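PDB 6HYQ: protein kinase A regulatory subunit, putative from Trypanosoma cruzi, which probably restrains the catalytic subunit of protein kinase A and here holds guanosine in a cyclic nucleotide-binding domain. Local coordinates for residues A[72-77]-A[121-126]; A[82-87]-A[107-112]; A[90-95]-A[125-130]. One frame throughout, in Å; residues are numbered along the deposited sequence. Where two conformers were deposited one is given.

Contact 1. Residues A[72-77]-A[121-126]; sequences IMEAGQ and VATVKV. With GMP (guanosine), chain E.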
loop_
_atom_site.group_PDB
_atom_site.type_symbol
_atom_site.label_atom_id
_atom_site.label_comp_id
_atom_site.label_asym_id
_atom_site.label_seq_id
_atom_site.Cartn_x
_atom_site.Cartn_y
_atom_site.Cartn_z
ATOM N N ILE A 72 -6.893 -22.781 4.613
ATOM C CA ILE A 72 -7.961 -21.944 4.045
ATOM C C ILE A 72 -8.223 -22.294 2.558
ATOM O O ILE A 72 -9.341 -22.121 2.040
ATOM C CB ILE A 72 -7.592 -20.460 4.270
ATOM C CG1 ILE A 72 -7.379 -20.218 5.781
ATOM C CG2 ILE A 72 -8.614 -19.536 3.616
ATOM C CD1 ILE A 72 -7.179 -18.729 6.207
ATOM N N MET A 73 -7.183 -22.767 1.870
ATOM C CA MET A 73 -7.219 -23.240 0.492
ATOM C C MET A 73 -5.984 -24.106 0.278
ATOM O O MET A 73 -5.069 -24.157 1.117
ATOM C CB MET A 73 -7.344 -22.049 -0.499
ATOM C CG MET A 73 -6.314 -20.905 -0.338
ATOM S SD MET A 73 -6.647 -19.336 -1.279
ATOM C CE MET A 73 -7.915 -18.484 -0.322
ATOM N N GLU A 74 -5.983 -24.827 -0.831
ATOM C CA GLU A 74 -4.921 -25.777 -1.118
ATOM C C GLU A 74 -4.581 -25.667 -2.593
ATOM O O GLU A 74 -5.453 -25.402 -3.418
ATOM C CB GLU A 74 -5.328 -27.223 -0.755
ATOM C CG GLU A 74 -5.443 -27.493 0.752
ATOM C CD GLU A 74 -5.472 -28.975 1.126
ATOM O OE1 GLU A 74 -5.054 -29.835 0.321
ATOM O OE2 GLU A 74 -5.913 -29.278 2.252
ATOM N N ALA A 75 -3.305 -25.809 -2.910
ATOM C CA ALA A 75 -2.893 -25.805 -4.304
ATOM C C ALA A 75 -3.744 -26.763 -5.122
ATOM O O ALA A 75 -3.901 -27.936 -4.774
ATOM C CB ALA A 75 -1.422 -26.192 -4.424
ATOM N N GLY A 76 -4.282 -26.256 -6.215
ATOM C CA GLY A 76 -5.057 -27.040 -7.125
ATOM C C GLY A 76 -6.539 -26.960 -6.906
ATOM O O GLY A 76 -7.307 -27.322 -7.802
ATOM N N GLN A 77 -6.963 -26.500 -5.743
ATOM C CA GLN A 77 -8.386 -26.409 -5.475
ATOM C C GLN A 77 -9.069 -25.544 -6.525
ATOM O O GLN A 77 -8.542 -24.513 -6.954
ATOM C CB GLN A 77 -8.633 -25.838 -4.081
ATOM C CG GLN A 77 -10.102 -25.533 -3.802
ATOM C CD GLN A 77 -10.339 -24.977 -2.428
ATOM O OE1 GLN A 77 -9.402 -24.561 -1.752
ATOM N NE2 GLN A 77 -11.598 -24.952 -2.009
ATOM N N VAL A 121 -3.267 -21.401 -6.613
ATOM C CA VAL A 121 -1.859 -21.582 -6.957
ATOM C C VAL A 121 -1.034 -22.040 -5.759
ATOM O O VAL A 121 0.009 -22.693 -5.916
ATOM C CB VAL A 121 -1.323 -20.242 -7.498
ATOM C CG1 VAL A 121 0.143 -20.342 -7.848
ATOM C CG2 VAL A 121 -2.170 -19.747 -8.691
ATOM N N ALA A 122 -1.441 -21.679 -4.561
ATOM C CA ALA A 122 -0.607 -21.981 -3.426
ATOM C C ALA A 122 -1.495 -22.331 -2.248
ATOM O O ALA A 122 -2.643 -21.917 -2.169
ATOM C CB ALA A 122 0.289 -20.777 -3.129
ATOM N N THR A 123 -0.940 -23.102 -1.348
ATOM C CA THR A 123 -1.649 -23.509 -0.152
ATOM C C THR A 123 -1.462 -22.488 0.977
ATOM O O THR A 123 -0.374 -21.930 1.166
ATOM C CB THR A 123 -1.128 -24.876 0.275
ATOM O OG1 THR A 123 -1.476 -25.836 -0.725
ATOM C CG2 THR A 123 -1.678 -25.281 1.657
ATOM N N VAL A 124 -2.526 -22.267 1.749
ATOM C CA VAL A 124 -2.522 -21.244 2.805
ATOM C C VAL A 124 -2.766 -21.987 4.100
ATOM O O VAL A 124 -3.843 -22.558 4.314
ATOM C CB VAL A 124 -3.587 -20.135 2.564
ATOM C CG1 VAL A 124 -3.579 -19.096 3.665
ATOM C CG2 VAL A 124 -3.384 -19.432 1.204
ATOM N N LYS A 125 -1.810 -21.933 4.995
ATOM C CA LYS A 125 -1.866 -22.789 6.155
ATOM C C LYS A 125 -1.718 -21.905 7.375
ATOM O O LYS A 125 -0.696 -21.235 7.547
ATOM C CB LYS A 125 -0.784 -23.869 6.072
ATOM C CG LYS A 125 -1.042 -25.118 6.876
ATOM C CD LYS A 125 -0.196 -26.298 6.368
ATOM C CE LYS A 125 -0.465 -27.559 7.173
ATOM N NZ LYS A 125 0.299 -28.742 6.686
ATOM N N VAL A 126 -2.767 -21.883 8.192
ATOM C CA VAL A 126 -2.734 -21.165 9.444
ATOM C C VAL A 126 -1.572 -21.662 10.294
ATOM O O VAL A 126 -1.440 -22.862 10.564
ATOM C CB VAL A 126 -4.065 -21.356 10.191
ATOM C CG1 VAL A 126 -4.003 -20.685 11.609
ATOM C CG2 VAL A 126 -5.227 -20.805 9.369
HETATM O "O5'" GMP E . -2.726 -19.031 -4.090
HETATM C "C5'" GMP E . -3.560 -18.707 -2.987
HETATM C "C4'" GMP E . -3.234 -17.354 -2.384
HETATM O "O4'" GMP E . -1.867 -17.354 -1.894
HETATM C "C3'" GMP E . -3.318 -16.124 -3.302
HETATM O "O3'" GMP E . -4.632 -15.629 -3.434
HETATM C "C2'" GMP E . -2.373 -15.125 -2.656
HETATM O "O2'" GMP E . -3.021 -14.346 -1.616
HETATM C "C1'" GMP E . -1.300 -16.054 -2.062
HETATM N N9 GMP E . -0.192 -16.235 -2.991
HETATM C C8 GMP E . -0.211 -17.092 -4.042
HETATM N N7 GMP E . 0.977 -17.026 -4.649
HETATM C C5 GMP E . 1.681 -16.134 -3.952
HETATM C C6 GMP E . 3.092 -15.610 -4.108
HETATM O O6 GMP E . 3.781 -15.997 -5.020
HETATM N N1 GMP E . 3.562 -14.654 -3.146
HETATM C C2 GMP E . 2.763 -14.145 -2.083
HETATM N N2 GMP E . 3.391 -13.150 -1.227
HETATM N N3 GMP E . 1.454 -14.653 -1.911
HETATM C C4 GMP E . 0.952 -15.644 -2.910
#
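Thr123 uses both branches of its side chain on the 72-77 segment. With chi1 at -66°, OG1 sits beside its own backbone N and accepts the Ala75 N-H, at 2.8 Å from Ala75 N to Thr123 OG1 and with a nearly straight N-H...O angle of 169°. The same rotation sends the other branch along the neighbouring strand, where Thr123 CG2 lies 3.6 Å from Met73 O. This hydroxyl takes over where the backbone pairing stops: Ile72 N donates to Val124 O at 3.1 Å, Val124 N donates to Met73 O at 3.2 Å, and beyond them the chain enters a type II turn from Glu74 to Gln77.

Met73 carries the apolar half. Its CG, held between the backbone N and the carbonyl carbon (chi1 52°), comes over Val124, 3.6 Å from Val124 CG2. The extended chi2 carries SD to 3.6 Å from C5' of the bound guanosine, and the bend at chi3 turns CE toward Tyr84 and Val109. Further along, Ile72 CG1 meets Val126 CG2 at 4.2 Å. Strand 71-73 is the outermost of a four-stranded antiparallel sheet and 123-126 its neighbour; residues 121-123 lie at the end of what corresponds to the phosphate-binding cassette of relatives.

The ligand here is a nucleoside without phosphate. Its O5' receives a weak bond from Ala122 N, at 3.0 Å, while Met73 SD packs against C5'. Glu113 bonds both the nucleoside and Val121 N. With this acid, and no basic side chain of either segment near O5', the chemistry is consistent with a site that accepts an uncharged 5'-hydroxyl.

Contact 2. Residues A[82-87]-A[107-112]; sequences KLYIIQ and TAVGEL. With GMP (guanosine), chain E.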
loop_
_atom_site.group_PDB
_atom_site.type_symbol
_atom_site.label_atom_id
_atom_site.label_comp_id
_atom_site.label_asym_id
_atom_site.label_seq_id
_atom_site.Cartn_x
_atom_site.Cartn_y
_atom_site.Cartn_z
ATOM N N LYS A 82 -13.245 -17.467 -3.319
ATOM C CA LYS A 82 -13.566 -16.543 -2.254
ATOM C C LYS A 82 -12.315 -15.739 -1.966
ATOM O O LYS A 82 -11.210 -16.208 -2.251
ATOM C CB LYS A 82 -14.050 -17.290 -1.023
ATOM C CG LYS A 82 -15.431 -17.821 -1.236
ATOM C CD LYS A 82 -16.095 -18.352 0.026
ATOM C CE LYS A 82 -15.554 -19.664 0.480
ATOM N NZ LYS A 82 -16.050 -20.691 -0.450
ATOM N N LEU A 83 -12.506 -14.511 -1.483
ATOM C CA LEU A 83 -11.435 -13.621 -1.043
ATOM C C LEU A 83 -11.500 -13.466 0.466
ATOM O O LEU A 83 -12.540 -12.999 0.971
ATOM C CB LEU A 83 -11.616 -12.243 -1.664
ATOM C CG LEU A 83 -10.692 -11.126 -1.199
ATOM C CD1 LEU A 83 -9.283 -11.428 -1.621
ATOM C CD2 LEU A 83 -11.259 -9.854 -1.798
ATOM N N TYR A 84 -10.394 -13.746 1.147
ATOM C CA TYR A 84 -10.327 -13.636 2.587
ATOM C C TYR A 84 -9.393 -12.506 3.036
ATOM O O TYR A 84 -8.228 -12.488 2.629
ATOM C CB TYR A 84 -9.799 -14.937 3.224
ATOM C CG TYR A 84 -10.617 -16.212 2.957
ATOM C CD1 TYR A 84 -10.507 -16.945 1.746
ATOM C CD2 TYR A 84 -11.465 -16.706 3.934
ATOM C CE1 TYR A 84 -11.272 -18.111 1.528
ATOM C CE2 TYR A 84 -12.220 -17.867 3.738
ATOM C CZ TYR A 84 -12.136 -18.568 2.537
ATOM O OH TYR A 84 -12.896 -19.706 2.371
ATOM N N ILE A 85 -9.871 -11.606 3.930
ATOM C CA ILE A 85 -9.020 -10.567 4.553
ATOM C C ILE A 85 -8.748 -10.976 5.989
ATOM O O ILE A 85 -9.676 -11.173 6.783
ATOM C CB ILE A 85 -9.643 -9.154 4.561
ATOM C CG1 ILE A 85 -10.152 -8.672 3.171
ATOM C CG2 ILE A 85 -8.650 -8.207 5.107
ATOM C CD1 ILE A 85 -9.263 -8.926 1.960
ATOM N N ILE A 86 -7.480 -11.096 6.325
ATOM C CA ILE A 86 -7.112 -11.517 7.661
ATOM C C ILE A 86 -7.338 -10.370 8.631
ATOM O O ILE A 86 -6.947 -9.222 8.373
ATOM C CB ILE A 86 -5.661 -12.042 7.695
ATOM C CG1 ILE A 86 -5.528 -13.244 6.791
ATOM C CG2 ILE A 86 -5.206 -12.440 9.119
ATOM C CD1 ILE A 86 -4.124 -13.564 6.443
ATOM N N GLN A 87 -8.018 -10.685 9.745
ATOM C CA GLN A 87 -8.219 -9.773 10.897
ATOM C C GLN A 87 -7.145 -9.964 11.960
ATOM O O GLN A 87 -6.512 -8.996 12.396
ATOM C CB GLN A 87 -9.577 -9.996 11.552
ATOM C CG GLN A 87 -9.826 -9.137 12.804
ATOM C CD GLN A 87 -11.120 -9.482 13.463
ATOM O OE1 GLN A 87 -12.201 -9.207 12.945
ATOM N NE2 GLN A 87 -11.019 -10.118 14.607
ATOM N N THR A 107 -3.894 -8.491 5.552
ATOM C CA THR A 107 -3.602 -9.034 4.234
ATOM C C THR A 107 -4.691 -10.002 3.826
ATOM O O THR A 107 -5.557 -10.373 4.640
ATOM C CB THR A 107 -2.219 -9.712 4.202
ATOM O OG1 THR A 107 -2.191 -10.815 5.106
ATOM C CG2 THR A 107 -1.118 -8.740 4.584
ATOM N N ALA A 108 -4.598 -10.473 2.552
ATOM C CA ALA A 108 -5.661 -11.181 1.854
ATOM C C ALA A 108 -5.081 -12.395 1.150
ATOM O O ALA A 108 -3.956 -12.372 0.658
ATOM C CB ALA A 108 -6.375 -10.295 0.821
ATOM N N VAL A 109 -5.849 -13.468 1.124
ATOM C CA VAL A 109 -5.510 -14.634 0.314
ATOM C C VAL A 109 -6.711 -14.885 -0.595
ATOM O O VAL A 109 -7.841 -14.515 -0.245
ATOM C CB VAL A 109 -5.133 -15.875 1.184
ATOM C CG1 VAL A 109 -3.872 -15.645 1.960
ATOM C CG2 VAL A 109 -6.239 -16.220 2.150
ATOM N N GLY A 110 -6.451 -15.345 -1.820
ATOM C CA GLY A 110 -7.515 -15.621 -2.769
ATOM C C GLY A 110 -7.653 -14.613 -3.872
ATOM O O GLY A 110 -8.448 -14.816 -4.811
ATOM N N GLU A 111 -6.960 -13.494 -3.790
ATOM C CA GLU A 111 -7.235 -12.458 -4.780
ATOM C C GLU A 111 -6.694 -12.864 -6.156
ATOM O O GLU A 111 -7.114 -12.330 -7.185
ATOM C CB GLU A 111 -6.653 -11.130 -4.307
ATOM C CG GLU A 111 -5.173 -10.974 -4.647
ATOM C CD GLU A 111 -4.283 -11.857 -3.793
ATOM O OE1 GLU A 111 -3.058 -11.823 -3.924
ATOM O OE2 GLU A 111 -4.816 -12.524 -2.886
ATOM N N LEU A 112 -5.618 -13.650 -6.129
ATOM C CA LEU A 112 -4.930 -14.071 -7.363
ATOM C C LEU A 112 -5.810 -14.943 -8.217
ATOM O O LEU A 112 -5.888 -14.729 -9.421
ATOM C CB LEU A 112 -3.642 -14.818 -7.004
ATOM C CG LEU A 112 -2.542 -15.094 -8.038
ATOM C CD1 LEU A 112 -2.076 -13.828 -8.610
ATOM C CD2 LEU A 112 -1.389 -15.760 -7.344
HETATM O "O5'" GMP E . -2.726 -19.031 -4.090
HETATM C "C5'" GMP E . -3.560 -18.707 -2.987
HETATM C "C4'" GMP E . -3.234 -17.354 -2.384
HETATM O "O4'" GMP E . -1.867 -17.354 -1.894
HETATM C "C3'" GMP E . -3.318 -16.124 -3.302
HETATM O "O3'" GMP E . -4.632 -15.629 -3.434
HETATM C "C2'" GMP E . -2.373 -15.125 -2.656
HETATM O "O2'" GMP E . -3.021 -14.346 -1.616
HETATM C "C1'" GMP E . -1.300 -16.054 -2.062
HETATM N N9 GMP E . -0.192 -16.235 -2.991
HETATM C C8 GMP E . -0.211 -17.092 -4.042
HETATM N N7 GMP E . 0.977 -17.026 -4.649
HETATM C C5 GMP E . 1.681 -16.134 -3.952
HETATM C C6 GMP E . 3.092 -15.610 -4.108
HETATM O O6 GMP E . 3.781 -15.997 -5.020
HETATM N N1 GMP E . 3.562 -14.654 -3.146
HETATM C C2 GMP E . 2.763 -14.145 -2.083
HETATM N N2 GMP E . 3.391 -13.150 -1.227
HETATM N N3 GMP E . 1.454 -14.653 -1.911
HETATM C C4 GMP E . 0.952 -15.644 -2.910
#
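Ile86 N donates to Thr107 O at 2.7 Å, with an N-H...O angle of 173°, and Ile85 CA adds a C-H...O contact, 3.5 Å from the same Thr107 O. Beside it, Ile86 CD1 runs along the Thr107 side chain to 3.6 Å from OG1, a hydroxyl hydrogen-bonded to Thr104 O. Two residues on, Tyr84 and Val109 form an antiparallel hydrogen-bonded pair: Tyr84 N to Val109 O and Val109 N to Tyr84 O both measure 3.0 Å. Their side chains share a face, Tyr84 CB meeting Val109 CG2 at 3.9 Å.

Strand 108-109 is the border strand of one sheet of the cyclic nucleotide-binding beta-sandwich, and it runs straight into a helix whose N-cap position is Gly110, at phi 105°. The Leu83 side chain crosses that of Glu111 at this junction, Leu83 CD1 lying 3.8 Å from Glu111 CB. Glu111 CG stands between its backbone N and carbonyl carbon (chi1 84°), and the chain then folds at chi2 so that OE2 accepts the guanosine O2' hydroxyl at 2.9 Å. The other carboxylate oxygen, OE1, is hydrogen-bonded to Tyr172 OH, which helps to fix the carboxylate's rotation against the ribose.

Contact 3. Residues A[90-95]-A[125-130]; sequences HADIIK and KVCTDE. With GMP (guanosine), chain E.
The His90 ring meets Thr128 obliquely: the methyl Thr128 CG2 lies 4.0 Å from His90 CG and 3.7 Å from His90 CB, while the far ring nitrogen NE2 is hydrogen-bonded to Glu105. The second flat group, the Asp92 carboxylate, has Cys127 over one face, with SG 3.6 Å from Asp92 OD1 and Cys127 CB 3.8 Å from Asp92 OD2. The third is the guanine. Ile93 CG2 stands over one of its faces, 3.9 Å from C4 and almost perpendicular to the ring plane, and Leu112 CD2 lies on the opposite face, over the C8-N7 side. Lys95 NZ comes near O6 at its edge.

Between these groups the backbones pair as neighbouring strands in the 71-73, 123-126, 91-95, 98-103 sheet of the beta-sandwich. Asp92 and Lys125 make the hydrogen-bonded pair, Asp92 N to Lys125 O at 2.9 Å and Lys125 N to Asp92 O at 3.0 Å. Ala91 and Val126 form the adjacent non-hydrogen-bonded pair on the other face, where both touch Leu131 of strand 130-137. Past the strand end, Cys127 N still reaches His90 O.

Thr128 closes the ladder with its side chain. Its OG1, lodged between backbone N and carbonyl carbon at chi1 62°, accepts a weak bond from His90 N and donates to Glu130 O, so the hydroxyl ties the strand start to the turn that follows 123-126. At the opposite end Ile94 CD1 lies across the extended Lys125 chain, 4.1 Å from Lys125 CD, on the sheet face turned away from Ile93 and the nucleoside.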
loop_
_atom_site.group_PDB
_atom_site.type_symbol
_atom_site.label_atom_id
_atom_site.label_comp_id
_atom_site.label_asym_id
_atom_site.label_seq_id
_atom_site.Cartn_x
_atom_site.Cartn_y
_atom_site.Cartn_z
ATOM N N HIS A 90 -1.793 -15.323 11.652
ATOM C CA HIS A 90 -0.893 -15.474 10.503
ATOM C C HIS A 90 -1.146 -16.783 9.745
ATOM O O HIS A 90 -1.738 -17.739 10.268
ATOM C CB HIS A 90 0.577 -15.413 10.968
ATOM C CG HIS A 90 0.941 -14.140 11.636
ATOM N ND1 HIS A 90 2.087 -13.989 12.385
ATOM C CD2 HIS A 90 0.322 -12.933 11.636
ATOM C CE1 HIS A 90 2.160 -12.738 12.818
ATOM N NE2 HIS A 90 1.094 -12.079 12.392
ATOM N N ALA A 91 -0.626 -16.828 8.519
ATOM C CA ALA A 91 -0.808 -17.962 7.623
ATOM C C ALA A 91 0.268 -17.925 6.541
ATOM O O ALA A 91 0.565 -16.875 5.972
ATOM C CB ALA A 91 -2.229 -17.998 7.024
ATOM N N ASP A 92 0.838 -19.109 6.296
ATOM C CA ASP A 92 1.973 -19.355 5.404
ATOM C C ASP A 92 1.457 -19.626 3.998
ATOM O O ASP A 92 0.405 -20.270 3.811
ATOM C CB ASP A 92 2.815 -20.562 5.861
ATOM C CG ASP A 92 3.573 -20.332 7.141
ATOM O OD1 ASP A 92 3.861 -19.178 7.477
ATOM O OD2 ASP A 92 3.907 -21.327 7.811
ATOM N N ILE A 93 2.237 -19.186 3.013
ATOM C CA ILE A 93 2.012 -19.541 1.617
ATOM C C ILE A 93 2.970 -20.671 1.247
ATOM O O ILE A 93 4.190 -20.535 1.343
ATOM C CB ILE A 93 2.226 -18.319 0.688
ATOM C CG1 ILE A 93 1.318 -17.127 1.073
ATOM C CG2 ILE A 93 2.020 -18.740 -0.810
ATOM C CD1 ILE A 93 -0.113 -17.350 0.988
ATOM N N ILE A 94 2.431 -21.763 0.747
ATOM C CA ILE A 94 3.253 -22.933 0.491
ATOM C C ILE A 94 3.012 -23.323 -0.959
ATOM O O ILE A 94 1.878 -23.693 -1.326
ATOM C CB ILE A 94 2.958 -24.112 1.455
ATOM C CG1 ILE A 94 2.867 -23.608 2.914
ATOM C CG2 ILE A 94 4.043 -25.270 1.328
ATOM C CD1 ILE A 94 2.696 -24.650 3.985
ATOM N N LYS A 95 4.070 -23.238 -1.766
ATOM C CA LYS A 95 4.067 -23.600 -3.178
ATOM C C LYS A 95 5.051 -24.754 -3.432
ATOM O O LYS A 95 6.270 -24.550 -3.486
ATOM C CB LYS A 95 4.428 -22.373 -4.018
ATOM C CG LYS A 95 3.314 -21.361 -4.095
ATOM C CD LYS A 95 3.196 -20.729 -5.460
ATOM C CE LYS A 95 4.228 -19.647 -5.618
ATOM N NZ LYS A 95 4.210 -19.118 -6.982
ATOM N N LYS A 125 -1.810 -21.933 4.995
ATOM C CA LYS A 125 -1.866 -22.789 6.155
ATOM C C LYS A 125 -1.718 -21.905 7.375
ATOM O O LYS A 125 -0.696 -21.235 7.547
ATOM C CB LYS A 125 -0.784 -23.869 6.072
ATOM C CG LYS A 125 -1.042 -25.118 6.876
ATOM C CD LYS A 125 -0.196 -26.298 6.368
ATOM C CE LYS A 125 -0.465 -27.559 7.173
ATOM N NZ LYS A 125 0.299 -28.742 6.686
ATOM N N VAL A 126 -2.767 -21.883 8.192
ATOM C CA VAL A 126 -2.734 -21.165 9.444
ATOM C C VAL A 126 -1.572 -21.662 10.294
ATOM O O VAL A 126 -1.440 -22.862 10.564
ATOM C CB VAL A 126 -4.065 -21.356 10.191
ATOM C CG1 VAL A 126 -4.003 -20.685 11.609
ATOM C CG2 VAL A 126 -5.227 -20.805 9.369
ATOM N N CYS A 127 -0.712 -20.730 10.705
ATOM C CA CYS A 127 0.430 -21.021 11.561
ATOM C C CYS A 127 0.332 -20.346 12.936
ATOM O O CYS A 127 1.347 -20.213 13.625
ATOM C CB CYS A 127 1.740 -20.604 10.884
ATOM S SG CYS A 127 1.804 -18.887 10.412
ATOM N N THR A 128 -0.854 -19.930 13.361
ATOM C CA THR A 128 -1.049 -19.402 14.703
ATOM C C THR A 128 -2.215 -20.167 15.296
ATOM O O THR A 128 -2.860 -20.964 14.610
ATOM C CB THR A 128 -1.295 -17.873 14.751
ATOM O OG1 THR A 128 -2.489 -17.518 14.047
ATOM C CG2 THR A 128 -0.110 -17.116 14.154
ATOM N N ASP A 129 -2.416 -19.995 16.602
ATOM C CA ASP A 129 -3.432 -20.780 17.289
ATOM C C ASP A 129 -4.803 -20.583 16.645
ATOM O O ASP A 129 -5.534 -21.552 16.412
ATOM C CB ASP A 129 -3.428 -20.426 18.777
ATOM C CG ASP A 129 -2.433 -21.250 19.568
ATOM O OD1 ASP A 129 -1.523 -21.844 18.952
ATOM O OD2 ASP A 129 -2.565 -21.322 20.806
ATOM N N GLU A 130 -5.157 -19.341 16.317
ATOM C CA GLU A 130 -6.390 -19.052 15.597
ATOM C C GLU A 130 -6.097 -18.074 14.463
ATOM O O GLU A 130 -5.092 -17.360 14.474
ATOM C CB GLU A 130 -7.478 -18.403 16.482
ATOM C CG GLU A 130 -7.773 -19.074 17.807
ATOM C CD GLU A 130 -6.765 -18.683 18.894
ATOM O OE1 GLU A 130 -5.903 -17.808 18.628
ATOM O OE2 GLU A 130 -6.845 -19.245 20.017
HETATM O "O5'" GMP E . -2.726 -19.031 -4.090
HETATM C "C5'" GMP E . -3.560 -18.707 -2.987
HETATM C "C4'" GMP E . -3.234 -17.354 -2.384
HETATM O "O4'" GMP E . -1.867 -17.354 -1.894
HETATM C "C3'" GMP E . -3.318 -16.124 -3.302
HETATM O "O3'" GMP E . -4.632 -15.629 -3.434
HETATM C "C2'" GMP E . -2.373 -15.125 -2.656
HETATM O "O2'" GMP E . -3.021 -14.346 -1.616
HETATM C "C1'" GMP E . -1.300 -16.054 -2.062
HETATM N N9 GMP E . -0.192 -16.235 -2.991
HETATM C C8 GMP E . -0.211 -17.092 -4.042
HETATM N N7 GMP E . 0.977 -17.026 -4.649
HETATM C C5 GMP E . 1.681 -16.134 -3.952
HETATM C C6 GMP E . 3.092 -15.610 -4.108
HETATM O O6 GMP E . 3.781 -15.997 -5.020
HETATM N N1 GMP E . 3.562 -14.654 -3.146
HETATM C C2 GMP E . 2.763 -14.145 -2.083
HETATM N N2 GMP E . 3.391 -13.150 -1.227
HETATM N N3 GMP E . 1.454 -14.653 -1.911
HETATM C C4 GMP E . 0.952 -15.644 -2.910
#

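All three contacts lie in one cyclic nucleotide-binding domain and touch the same guanosine. Contacts 1 and 3, centres about 10 Å apart, share strand 123-126, flanked by 71-73 and 91-95. Contact 2 belongs to the facing sheet, its centre about 12 Å from that of contact 1 and about 13 Å from that of contact 3. Along the chain, contact 2 is nested within the loop closed by contact 1, whereas contacts 2 and 3 interleave. Met73 joins the sheets, its CE 3.7 Å from both Tyr84 CD1 and Val109 CG2. Strands, a helix start and a loop distant in sequence thus touch the nucleoside: contact 1 its 5' end, contact 2 mainly the ribose hydroxyls, contact 3 the base and O4'.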